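Local structure of beta-1,4-exocellulase (Thermobifida fusca, 4B4H) at residues Arg87-Leu92 and Gly161-Gly166; Leu138-Thr143 and Glu152-Met157; Phe222-Ala227 and Val260-Phe265. The protein is a family 6 cellobiohydrolase that degrades cellulose, probably by cleaving cellobiose from chain ends, and is represented here by its catalytic domain. All blocks are in the same frame, centred on the assembly; numbering follows the deposited sequence.

Interaction 1: Arg87-Leu92 and Gly161-Gly166; sequences RDCAAL and GGYVNG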
loop_
_atom_site.group_PDB
_atom_site.type_symbol
_atom_site.label_atom_id
_atom_site.label_comp_id
_atom_site.label_asym_id
_atom_site.label_seq_id
_atom_site.Cartn_x
_atom_site.Cartn_y
_atom_site.Cartn_z
ATOM N N ARG A 87 10.294 -11.531 4.254
ATOM C CA ARG A 87 9.417 -10.507 3.681
ATOM C C ARG A 87 8.894 -10.878 2.297
ATOM O O ARG A 87 9.594 -11.519 1.507
ATOM C CB ARG A 87 10.182 -9.179 3.596
ATOM C CG ARG A 87 9.295 -7.941 3.750
ATOM C CD ARG A 87 10.148 -6.680 3.728
ATOM N NE ARG A 87 10.462 -6.297 2.356
ATOM C CZ ARG A 87 11.140 -5.209 1.998
ATOM N NH1 ARG A 87 11.567 -4.344 2.917
ATOM N NH2 ARG A 87 11.349 -4.969 0.707
ATOM N N ASP A 88 7.666 -10.464 1.996
ATOM C CA ASP A 88 7.139 -10.619 0.638
ATOM C C ASP A 88 7.194 -12.097 0.203
ATOM O O ASP A 88 7.692 -12.409 -0.870
ATOM C CB ASP A 88 7.947 -9.732 -0.336
ATOM C CG ASP A 88 7.985 -8.250 0.092
ATOM O OD1 ASP A 88 6.903 -7.637 0.202
ATOM O OD2 ASP A 88 9.084 -7.670 0.283
ATOM N N CYS A 89 6.644 -12.991 1.032
ATOM C CA CYS A 89 6.916 -14.441 0.941
ATOM C C CYS A 89 6.442 -15.123 -0.345
ATOM O O CYS A 89 6.818 -16.268 -0.597
ATOM C CB CYS A 89 6.356 -15.186 2.159
ATOM S SG CYS A 89 4.553 -15.078 2.327
ATOM N N ALA A 90 5.627 -14.434 -1.136
ATOM C CA ALA A 90 5.133 -14.993 -2.401
ATOM C C ALA A 90 5.913 -14.490 -3.601
ATOM O O ALA A 90 5.743 -15.012 -4.707
ATOM C CB ALA A 90 3.650 -14.693 -2.588
ATOM N N ALA A 91 6.739 -13.465 -3.395
ATOM C CA ALA A 91 7.446 -12.826 -4.504
ATOM C C ALA A 91 8.572 -13.705 -5.035
ATOM O O ALA A 91 9.140 -14.523 -4.302
ATOM C CB ALA A 91 7.984 -11.459 -4.099
ATOM N N LEU A 92 8.869 -13.540 -6.319
ATOM C CA LEU A 92 9.984 -14.246 -6.956
ATOM C C LEU A 92 11.321 -13.871 -6.328
ATOM O O LEU A 92 12.229 -14.706 -6.198
ATOM C CB LEU A 92 10.019 -13.941 -8.454
ATOM C CG LEU A 92 8.835 -14.429 -9.295
ATOM C CD1 LEU A 92 8.915 -13.927 -10.734
ATOM C CD2 LEU A 92 8.709 -15.947 -9.265
ATOM N N GLY A 161 4.856 -18.529 12.497
ATOM C CA GLY A 161 4.176 -17.376 13.090
ATOM C C GLY A 161 4.977 -16.091 12.991
ATOM O O GLY A 161 4.801 -15.180 13.796
ATOM N N GLY A 162 5.854 -16.014 11.996
ATOM C CA GLY A 162 6.807 -14.893 11.905
ATOM C C GLY A 162 6.110 -13.597 11.544
ATOM O O GLY A 162 6.390 -12.573 12.142
ATOM N N TYR A 163 5.247 -13.651 10.530
ATOM C CA TYR A 163 4.395 -12.508 10.175
ATOM C C TYR A 163 3.430 -12.115 11.279
ATOM O O TYR A 163 3.369 -10.951 11.656
ATOM C CB TYR A 163 3.589 -12.798 8.911
ATOM C CG TYR A 163 4.315 -12.689 7.589
ATOM C CD1 TYR A 163 5.717 -12.659 7.500
ATOM C CD2 TYR A 163 3.581 -12.652 6.413
ATOM C CE1 TYR A 163 6.349 -12.571 6.263
ATOM C CE2 TYR A 163 4.200 -12.566 5.181
ATOM C CZ TYR A 163 5.584 -12.529 5.108
ATOM O OH TYR A 163 6.188 -12.442 3.876
ATOM N N VAL A 164 2.684 -13.081 11.805
ATOM C CA VAL A 164 1.667 -12.786 12.820
ATOM C C VAL A 164 2.331 -12.169 14.061
ATOM O O VAL A 164 1.907 -11.120 14.559
ATOM C CB VAL A 164 0.828 -14.051 13.164
ATOM C CG1 VAL A 164 -0.079 -13.811 14.360
ATOM C CG2 VAL A 164 0.024 -14.505 11.963
ATOM N N ASN A 165 3.377 -12.817 14.558
ATOM C CA ASN A 165 4.065 -12.352 15.760
ATOM C C ASN A 165 4.887 -11.081 15.549
ATOM O O ASN A 165 4.974 -10.258 16.456
ATOM C CB ASN A 165 4.958 -13.453 16.335
ATOM C CG ASN A 165 4.161 -14.566 16.983
ATOM O OD1 ASN A 165 3.036 -14.373 17.429
ATOM N ND2 ASN A 165 4.762 -15.751 17.053
ATOM N N GLY A 166 5.495 -10.942 14.366
ATOM C CA GLY A 166 6.224 -9.723 14.005
ATOM C C GLY A 166 5.282 -8.535 14.031
ATOM O O GLY A 166 5.542 -7.559 14.733
#
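Y163 turns its CG anti to its carbonyl carbon (chi1 -78°), which sends the ring off helix 162-175 toward the 87-92 loop, while C89 holds SG between its backbone N and carbonyl carbon (chi1 62°), leaving that sulfur, disulfide-bonded to C154, beside the ring. The phenol oxygen is the meeting point. C89 N donates to Y163 OH at 2.9 Å, a bent bond of 134°; D88 N also lies near the oxygen but is badly angled for bonding. C89 CB packs 3.2 Å from Y163 OH, and C89 SG lies obliquely to the ring, 3.8 Å from Y163 CE2. Since Y163 OH also bonds to G86 O, it ties down two points of the loop backbone. A phenylalanine in its place would probably leave C89 N and G86 O without their shared partner and the loop less firmly fixed. R87 NE grips D88 OD2 at 2.8 Å, on the syn side of the carboxylate but well out of its plane; D88 is a predicted active-site residue, and S94 and Y82 hold it too. The loop follows strand 75-81 and precedes helix 103-121, and the Y163 ring is flanked by L141 of helix 140-143 and M157 of helix 152-160.

Interaction 2: Leu138-Thr143 and Glu152-Met157; sequences LPNLVT and ELCAYM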
loop_
_atom_site.group_PDB
_atom_site.type_symbol
_atom_site.label_atom_id
_atom_site.label_comp_id
_atom_site.label_asym_id
_atom_site.label_seq_id
_atom_site.Cartn_x
_atom_site.Cartn_y
_atom_site.Cartn_z
ATOM N N LEU A 138 0.454 -10.186 5.875
ATOM C CA LEU A 138 -0.567 -11.109 6.362
ATOM C C LEU A 138 -1.455 -11.794 5.316
ATOM O O LEU A 138 -1.772 -12.979 5.470
ATOM C CB LEU A 138 -1.442 -10.411 7.418
ATOM C CG LEU A 138 -0.699 -10.000 8.696
ATOM C CD1 LEU A 138 -1.617 -9.260 9.648
ATOM C CD2 LEU A 138 -0.021 -11.180 9.389
ATOM N N PRO A 139 -1.907 -11.061 4.267
ATOM C CA PRO A 139 -2.823 -11.753 3.335
ATOM C C PRO A 139 -2.157 -12.875 2.512
ATOM O O PRO A 139 -2.853 -13.740 1.978
ATOM C CB PRO A 139 -3.354 -10.608 2.446
ATOM C CG PRO A 139 -3.197 -9.374 3.311
ATOM C CD PRO A 139 -1.893 -9.603 4.025
ATOM N N ASN A 140 -0.826 -12.887 2.455
ATOM C CA ASN A 140 -0.106 -14.009 1.835
ATOM C C ASN A 140 -0.394 -15.328 2.559
ATOM O O ASN A 140 -0.436 -16.385 1.928
ATOM C CB ASN A 140 1.399 -13.766 1.810
ATOM C CG ASN A 140 1.801 -12.706 0.809
ATOM O OD1 ASN A 140 1.742 -12.912 -0.399
ATOM N ND2 ASN A 140 2.241 -11.568 1.311
ATOM N N LEU A 141 -0.601 -15.256 3.874
ATOM C CA LEU A 141 -0.868 -16.444 4.688
ATOM C C LEU A 141 -2.286 -16.980 4.526
ATOM O O LEU A 141 -2.606 -18.050 5.046
ATOM C CB LEU A 141 -0.527 -16.199 6.161
ATOM C CG LEU A 141 0.846 -15.569 6.391
ATOM C CD1 LEU A 141 1.071 -15.336 7.871
ATOM C CD2 LEU A 141 1.979 -16.399 5.813
ATOM N N VAL A 142 -3.127 -16.220 3.824
ATOM C CA VAL A 142 -4.484 -16.647 3.452
ATOM C C VAL A 142 -4.456 -17.312 2.071
ATOM O O VAL A 142 -5.006 -18.401 1.887
ATOM C CB VAL A 142 -5.472 -15.448 3.414
ATOM C CG1 VAL A 142 -6.862 -15.902 2.968
ATOM C CG2 VAL A 142 -5.530 -14.748 4.765
ATOM N N THR A 143 -3.791 -16.661 1.123
ATOM C CA THR A 143 -3.971 -16.941 -0.306
ATOM C C THR A 143 -2.805 -17.669 -0.977
ATOM O O THR A 143 -2.981 -18.332 -2.007
ATOM C CB THR A 143 -4.168 -15.633 -1.082
ATOM O OG1 THR A 143 -2.959 -14.867 -1.009
ATOM C CG2 THR A 143 -5.328 -14.815 -0.503
ATOM N N GLU A 152 6.537 -22.134 -0.685
ATOM C CA GLU A 152 7.099 -22.784 0.496
ATOM C C GLU A 152 7.494 -21.752 1.548
ATOM O O GLU A 152 7.333 -21.991 2.744
ATOM C CB GLU A 152 8.274 -23.678 0.102
ATOM C CG GLU A 152 7.879 -24.694 -0.966
ATOM C CD GLU A 152 8.633 -26.009 -0.908
ATOM O OE1 GLU A 152 9.163 -26.388 0.164
ATOM O OE2 GLU A 152 8.676 -26.685 -1.958
ATOM N N LEU A 153 7.989 -20.602 1.103
ATOM C CA LEU A 153 8.241 -19.492 2.017
ATOM C C LEU A 153 7.008 -19.029 2.797
ATOM O O LEU A 153 7.089 -18.880 4.019
ATOM C CB LEU A 153 8.916 -18.307 1.319
ATOM C CG LEU A 153 9.375 -17.159 2.231
ATOM C CD1 LEU A 153 10.310 -17.641 3.335
ATOM C CD2 LEU A 153 10.036 -16.052 1.427
ATOM N N CYS A 154 5.883 -18.793 2.120
ATOM C CA CYS A 154 4.669 -18.387 2.839
ATOM C C CYS A 154 4.186 -19.443 3.837
ATOM O O CYS A 154 3.864 -19.111 4.984
ATOM C CB CYS A 154 3.539 -17.988 1.900
ATOM S SG CYS A 154 3.837 -16.464 0.972
ATOM N N ALA A 155 4.123 -20.703 3.404
ATOM C CA ALA A 155 3.759 -21.798 4.295
ATOM C C ALA A 155 4.634 -21.802 5.559
ATOM O O ALA A 155 4.126 -21.932 6.684
ATOM C CB ALA A 155 3.852 -23.131 3.562
ATOM N N TYR A 156 5.943 -21.615 5.371
ATOM C CA TYR A 156 6.895 -21.538 6.483
ATOM C C TYR A 156 6.623 -20.385 7.464
ATOM O O TYR A 156 6.712 -20.565 8.686
ATOM C CB TYR A 156 8.324 -21.418 5.948
ATOM C CG TYR A 156 9.407 -21.651 6.970
ATOM C CD1 TYR A 156 9.713 -22.939 7.408
ATOM C CD2 TYR A 156 10.159 -20.584 7.481
ATOM C CE1 TYR A 156 10.727 -23.166 8.334
ATOM C CE2 TYR A 156 11.175 -20.799 8.402
ATOM C CZ TYR A 156 11.455 -22.088 8.822
ATOM O OH TYR A 156 12.452 -22.302 9.743
ATOM N N MET A 157 6.342 -19.199 6.922
ATOM C CA MET A 157 6.048 -18.029 7.754
ATOM C C MET A 157 4.717 -18.194 8.498
ATOM O O MET A 157 4.567 -17.724 9.635
ATOM C CB MET A 157 6.081 -16.746 6.901
ATOM C CG MET A 157 7.427 -16.424 6.230
ATOM S SD MET A 157 8.881 -16.603 7.313
ATOM C CE MET A 157 8.457 -15.495 8.649
#
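N140 brings a flat carboxamide to this contact, but C154 touches it at the root: C154 SG rests 3.7 Å from N140 CB, and the amide itself looks elsewhere. Its ends are taken up by hydrogen bonds, with OD1 receiving N144 ND2 while ND2 serves both S137 O and D136 OD1. The last of these reaches D136, the predicted proton donor, which N140 probably positions as a second-shell residue. The other flat group is the C154 peptide, whose oxygen meets a methyl: L141 CD2 sits 3.4 Å from C154 O. In L141, chi2 of 179° carries CD1 out along the chain and leaves CD2 as the side branch, turned to C154 O, so the tip comes closer to helix 152-160 than the CB direction would suggest. The same CD2 goes on to M157, 4.3 Å from M157 CB, beyond which the methionine chain bends away. The two backbones come close, with L141 CA and C154 CA 6.2 Å apart, and the touching residues are all buried. Within 138-143, P139 O gathers three donors: V142 N, T143 N and T143 OG1, the last at 3.2 Å from P139 O and tilted 35° from the carbonyl plane. T143 OG1 is bonded to W191 NE1 as well. I204 of helix 198-209 packs on L141. Two short helices joined by an eight-residue link without helix or strand, with C154 bonded through its sulfur to C89 of the 87-92 loop, form a region following strand 127-133, at the active-site end of the family 6 barrel, beside the predicted proton donor D136 and the predicted substrate-binding W191.

Interaction 3: Phe222-Ala227 and Val260-Phe265; sequences FISNTA and VDELSF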
loop_
_atom_site.group_PDB
_atom_site.type_symbol
_atom_site.label_atom_id
_atom_site.label_comp_id
_atom_site.label_asym_id
_atom_site.label_seq_id
_atom_site.Cartn_x
_atom_site.Cartn_y
_atom_site.Cartn_z
ATOM N N PHE A 222 -6.911 0.596 9.175
ATOM C CA PHE A 222 -6.353 -0.223 8.117
ATOM C C PHE A 222 -6.102 0.627 6.876
ATOM O O PHE A 222 -6.771 1.618 6.652
ATOM C CB PHE A 222 -7.298 -1.397 7.815
ATOM C CG PHE A 222 -7.450 -2.362 8.966
ATOM C CD1 PHE A 222 -8.322 -2.100 10.022
ATOM C CD2 PHE A 222 -6.690 -3.523 9.004
ATOM C CE1 PHE A 222 -8.444 -2.985 11.091
ATOM C CE2 PHE A 222 -6.806 -4.404 10.067
ATOM C CZ PHE A 222 -7.674 -4.137 11.102
ATOM N N ILE A 223 -5.121 0.234 6.085
ATOM C CA ILE A 223 -4.832 0.889 4.813
ATOM C C ILE A 223 -4.867 -0.098 3.649
ATOM O O ILE A 223 -4.188 -1.153 3.690
ATOM C CB ILE A 223 -3.494 1.674 4.841
ATOM C CG1 ILE A 223 -3.204 2.307 3.480
ATOM C CG2 ILE A 223 -2.329 0.755 5.209
ATOM C CD1 ILE A 223 -2.052 3.290 3.493
ATOM N N SER A 224 -5.593 0.290 2.606
ATOM C CA SER A 224 -5.608 -0.452 1.346
ATOM C C SER A 224 -4.910 0.264 0.199
ATOM O O SER A 224 -4.714 1.516 0.219
ATOM C CB SER A 224 -7.040 -0.791 0.906
ATOM O OG SER A 224 -7.575 0.193 0.031
ATOM N N ASN A 225 -4.554 -0.556 -0.796
ATOM C CA ASN A 225 -4.001 -0.118 -2.074
ATOM C C ASN A 225 -2.566 0.406 -1.984
ATOM O O ASN A 225 -2.107 1.081 -2.903
ATOM C CB ASN A 225 -4.900 0.959 -2.712
ATOM C CG ASN A 225 -4.850 0.947 -4.210
ATOM O OD1 ASN A 225 -4.611 -0.090 -4.822
ATOM N ND2 ASN A 225 -5.089 2.112 -4.825
ATOM N N THR A 226 -1.863 0.093 -0.887
ATOM C CA THR A 226 -0.569 0.749 -0.610
ATOM C C THR A 226 0.420 0.394 -1.704
ATOM O O THR A 226 0.637 -0.788 -1.990
ATOM C CB THR A 226 0.038 0.369 0.752
ATOM O OG1 THR A 226 -0.954 0.475 1.765
ATOM C CG2 THR A 226 1.169 1.327 1.068
ATOM N N ALA A 227 1.001 1.425 -2.314
ATOM C CA ALA A 227 1.914 1.273 -3.455
ATOM C C ALA A 227 1.304 0.551 -4.666
ATOM O O ALA A 227 2.043 0.125 -5.578
ATOM C CB ALA A 227 3.208 0.585 -3.027
ATOM N N VAL A 260 -15.233 -4.132 -7.406
ATOM C CA VAL A 260 -14.507 -3.607 -8.566
ATOM C C VAL A 260 -13.631 -2.380 -8.233
ATOM O O VAL A 260 -12.985 -1.806 -9.114
ATOM C CB VAL A 260 -15.469 -3.222 -9.722
ATOM C CG1 VAL A 260 -16.340 -4.403 -10.113
ATOM C CG2 VAL A 260 -16.345 -2.026 -9.347
ATOM N N ASP A 261 -13.630 -1.973 -6.967
ATOM C CA ASP A 261 -12.850 -0.805 -6.534
ATOM C C ASP A 261 -12.503 -0.853 -5.045
ATOM O O ASP A 261 -13.021 -1.682 -4.304
ATOM C CB ASP A 261 -13.543 0.510 -6.942
ATOM C CG ASP A 261 -14.945 0.658 -6.374
ATOM O OD1 ASP A 261 -15.191 0.282 -5.205
ATOM O OD2 ASP A 261 -15.803 1.185 -7.109
ATOM N N GLU A 262 -11.631 0.053 -4.614
ATOM C CA GLU A 262 -11.098 0.034 -3.253
ATOM C C GLU A 262 -12.071 0.569 -2.212
ATOM O O GLU A 262 -12.108 0.085 -1.077
ATOM C CB GLU A 262 -9.786 0.823 -3.182
ATOM C CG GLU A 262 -8.606 0.149 -3.870
ATOM C CD GLU A 262 -8.281 -1.200 -3.254
ATOM O OE1 GLU A 262 -7.757 -1.240 -2.134
ATOM O OE2 GLU A 262 -8.586 -2.238 -3.875
ATOM N N LEU A 263 -12.857 1.569 -2.587
ATOM C CA LEU A 263 -13.729 2.183 -1.614
ATOM C C LEU A 263 -14.814 1.223 -1.130
ATOM O O LEU A 263 -15.032 1.090 0.083
ATOM C CB LEU A 263 -14.329 3.483 -2.145
ATOM C CG LEU A 263 -15.227 4.207 -1.137
ATOM C CD1 LEU A 263 -14.482 4.651 0.107
ATOM C CD2 LEU A 263 -15.911 5.400 -1.785
ATOM N N SER A 264 -15.485 0.547 -2.068
ATOM C CA SER A 264 -16.486 -0.442 -1.689
ATOM C C SER A 264 -15.865 -1.469 -0.760
ATOM O O SER A 264 -16.449 -1.843 0.247
ATOM C CB SER A 264 -17.052 -1.141 -2.922
ATOM O OG SER A 264 -16.022 -1.779 -3.655
ATOM N N PHE A 265 -14.659 -1.901 -1.124
ATOM C CA PHE A 265 -13.899 -2.902 -0.397
ATOM C C PHE A 265 -13.580 -2.494 1.049
ATOM O O PHE A 265 -13.983 -3.184 1.992
ATOM C CB PHE A 265 -12.636 -3.257 -1.199
ATOM C CG PHE A 265 -11.619 -4.077 -0.438
ATOM C CD1 PHE A 265 -11.890 -5.387 -0.052
ATOM C CD2 PHE A 265 -10.382 -3.527 -0.113
ATOM C CE1 PHE A 265 -10.935 -6.133 0.624
ATOM C CE2 PHE A 265 -9.432 -4.262 0.571
ATOM C CZ PHE A 265 -9.710 -5.563 0.947
#
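S224 and E262 make the tight part of this contact: S224 OG donates to E262 OE1 at 2.6 Å, arriving on the anti side of the carboxylate and 17° out of its plane. E262 is bent at chi2 (-61°), which folds the carboxylate back so that the N225 amide stacks on it, the two planes 30° apart and N225 CG 4.2 Å from E262 CD. Both groups have further partners. E262 OE2 accepts from H189 N, while N225 OD1 receives S230 N, which would limit the turning of each. Two donors on a buried carboxylate, and its place in the first turn of helix 262-276, would probably favour the charged form of E262.

Looser, as between these two segments, is the flank at F265, where the ring presents an edge and only S224 CB comes near, 4.2 Å from F265 CE2; the ring packs instead on H189 and I192. Farther round the helix, partly exposed L263 points away from the strand. The helix start is separately secured: D261, its N-cap, takes S264 N at 3.2 Å to D261 OD1, and S264 OG reaches that oxygen from the opposite face.

Strand 221-224, helix 262-276 and strand 283-287, which pairs parallel with the first, make a beta-alpha-beta crossover of the family 6 barrel. The contact joins its strand end to its helix start, beside the predicted substrate-binding residues N228 and H188.

All three contacts are buried, yet they hold different parts of the domain. Interactions 1 and 2 form one cluster, centres 6 Å apart, with 2 nested in the chain loop that 1 closes; the C89 SG-C154 SG disulfide of 2.1 Å joins them directly, and M157 O probably accepts from G162 N where helix 152-160 gives way to helix 162-175. Interaction 3 lies nearer the centre of the molecule, its centre about 21 Å from both others, and touches neither. The chemistry follows place: a phenol oxygen gripping loop backbone in 1, methyl and sulfur packing between short helices in 2, and a polar carboxylate network between barrel strand and helix in 3.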